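PDB 3TC1: octaprenyl Pyrophosphate Synthase from Helicobacter pylori, which condenses isopentenyl pyrophosphate units onto an allylic pyrophosphate primer, building the all-trans C40 chain of octaprenyl pyrophosphate. Local coordinates for the interface of chains A and B. Sequence-based numbering; all coordinates share one arbitrary frame. Chains: chain A/B, Octaprenyl Pyrophosphate Synthase.

The interface of chains A and B. Residues chain A 76-77, 79-80, 99, 102; chain B 76, 98-99, 102-103.
The imidazole rings of A:His76 and B:His76 meet edge to face, their planes 88° apart and their CE1 carbons 3.8 Å from each other. Methyl CG1 of B:Val102 lies over one face of the A:His76 ring, toward its rim, 3.9 Å from the centroid, a CH-pi contact; CG1 of A:Val102 lies more loosely over a face of B:His76, also offset toward the rim. The B:Phe99 ring carries B:Met103 CG over one face and has CA of A:Asp77 at its edge. Histidine suits this place because it is flat enough to pack yet still polar at its rim: NE2 of A:His76 donates to the carbonyl O of A:Val102 (3.0 Å), and NE2 of B:His76 to O of B:Val102 (2.7 Å). Each bond uses a carbonyl lone pair and stays near the ring plane, so it fixes the ring's rotation. A charge on one imidazole would probably disfavour a charge on the other. The compact, branched valines meet between the two helices, CG2 of A:Val102 against CG2 of B:Val102 tip to tip at 3.9 Å. Bent at chi2 and chi3, flexible B:Met103 brings its CE methyl to CB of A:His76 (3.3 Å). B:Phe99, with CG anti to the backbone N (chi1 -168°), lays its broad flat ring across the opposing helix end and the backbone at 79-80; A:Ile80 is poorly ordered. This largely apolar patch of a two-fold interface joins helices 53-78 and 100-116 of A to 53-80 and 92-116 of B.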
# COMPACT_ATOMS: atom_id res chain seq x y z
N HIS A 76 -4.17 -4.90 -5.75
CA HIS A 76 -4.65 -3.52 -5.77
C HIS A 76 -5.19 -3.13 -7.10
O HIS A 76 -6.08 -2.29 -7.24
CB HIS A 76 -3.55 -2.56 -5.32
CG HIS A 76 -3.33 -2.62 -3.85
ND1 HIS A 76 -2.54 -1.72 -3.15
CD2 HIS A 76 -3.86 -3.45 -2.93
CE1 HIS A 76 -2.62 -2.00 -1.86
NE2 HIS A 76 -3.41 -3.05 -1.71
N ASP A 77 -4.69 -3.80 -8.11
CA ASP A 77 -5.14 -3.52 -9.47
C ASP A 77 -6.52 -4.01 -9.78
O ASP A 77 -7.22 -3.46 -10.62
CB ASP A 77 -4.16 -4.08 -10.48
CG ASP A 77 -3.56 -2.99 -11.32
OD1 ASP A 77 -4.14 -2.67 -12.38
OD2 ASP A 77 -2.52 -2.45 -10.89
N VAL A 79 -8.92 -3.86 -7.80
CA VAL A 79 -9.88 -2.96 -7.18
C VAL A 79 -10.43 -2.06 -8.29
O VAL A 79 -11.56 -1.58 -8.22
CB VAL A 79 -9.19 -2.10 -6.08
CG1 VAL A 79 -10.16 -1.09 -5.52
CG2 VAL A 79 -8.67 -3.00 -4.98
N ILE A 80 -9.59 -1.86 -9.30
CA ILE A 80 -9.85 -1.06 -10.50
C ILE A 80 -10.71 0.19 -10.34
O ILE A 80 -11.94 0.15 -10.38
CB ILE A 80 -10.44 -1.96 -11.63
CG1 ILE A 80 -9.95 -3.40 -11.43
CG2 ILE A 80 -10.01 -1.43 -13.00
CD1 ILE A 80 -9.71 -4.19 -12.71
N PHE A 99 -12.48 -5.54 -0.38
CA PHE A 99 -11.68 -4.56 0.32
C PHE A 99 -10.74 -5.55 0.99
O PHE A 99 -9.79 -5.19 1.69
CB PHE A 99 -12.51 -3.76 1.34
CG PHE A 99 -13.48 -2.77 0.72
CD1 PHE A 99 -13.05 -1.84 -0.24
CD2 PHE A 99 -14.81 -2.76 1.11
CE1 PHE A 99 -13.95 -0.91 -0.78
CE2 PHE A 99 -15.72 -1.83 0.58
CZ PHE A 99 -15.29 -0.90 -0.37
N VAL A 102 -7.76 -5.04 -1.06
CA VAL A 102 -6.96 -3.89 -0.68
C VAL A 102 -6.16 -4.26 0.56
O VAL A 102 -4.97 -3.93 0.66
CB VAL A 102 -7.85 -2.66 -0.37
CG1 VAL A 102 -7.01 -1.53 0.17
CG2 VAL A 102 -8.58 -2.22 -1.63
N HIS B 76 -6.32 4.27 2.72
CA HIS B 76 -6.83 2.92 2.51
C HIS B 76 -7.99 2.62 3.45
O HIS B 76 -8.93 1.93 3.08
CB HIS B 76 -5.72 1.88 2.69
CG HIS B 76 -4.79 1.80 1.51
ND1 HIS B 76 -3.76 0.89 1.43
CD2 HIS B 76 -4.73 2.54 0.38
CE1 HIS B 76 -3.10 1.07 0.30
NE2 HIS B 76 -3.67 2.06 -0.35
N ASN B 98 -12.42 4.63 -5.54
CA ASN B 98 -11.64 3.74 -4.68
C ASN B 98 -10.26 3.42 -5.25
O ASN B 98 -9.27 3.46 -4.53
CB ASN B 98 -12.38 2.42 -4.45
CG ASN B 98 -13.60 2.59 -3.59
OD1 ASN B 98 -13.60 3.38 -2.64
ND2 ASN B 98 -14.65 1.83 -3.89
N PHE B 99 -10.21 3.11 -6.53
CA PHE B 99 -8.96 2.76 -7.18
C PHE B 99 -7.88 3.82 -6.98
O PHE B 99 -6.74 3.49 -6.64
CB PHE B 99 -9.16 2.55 -8.68
CG PHE B 99 -7.98 1.93 -9.36
CD1 PHE B 99 -7.71 0.58 -9.21
CD2 PHE B 99 -7.13 2.70 -10.15
CE1 PHE B 99 -6.61 -0.01 -9.83
CE2 PHE B 99 -6.03 2.12 -10.77
CZ PHE B 99 -5.77 0.77 -10.61
N VAL B 102 -6.74 4.08 -3.37
CA VAL B 102 -5.89 2.94 -3.05
C VAL B 102 -4.49 3.15 -3.63
O VAL B 102 -3.50 2.99 -2.92
CB VAL B 102 -6.46 1.61 -3.60
CG1 VAL B 102 -5.50 0.47 -3.32
CG2 VAL B 102 -7.80 1.32 -2.95
N MET B 103 -4.41 3.49 -4.91
CA MET B 103 -3.11 3.72 -5.54
C MET B 103 -2.38 4.88 -4.89
O MET B 103 -1.16 4.81 -4.70
CB MET B 103 -3.27 4.00 -7.04
CG MET B 103 -3.61 2.78 -7.89
SD MET B 103 -2.45 1.40 -7.68
CE MET B 103 -3.57 0.10 -7.32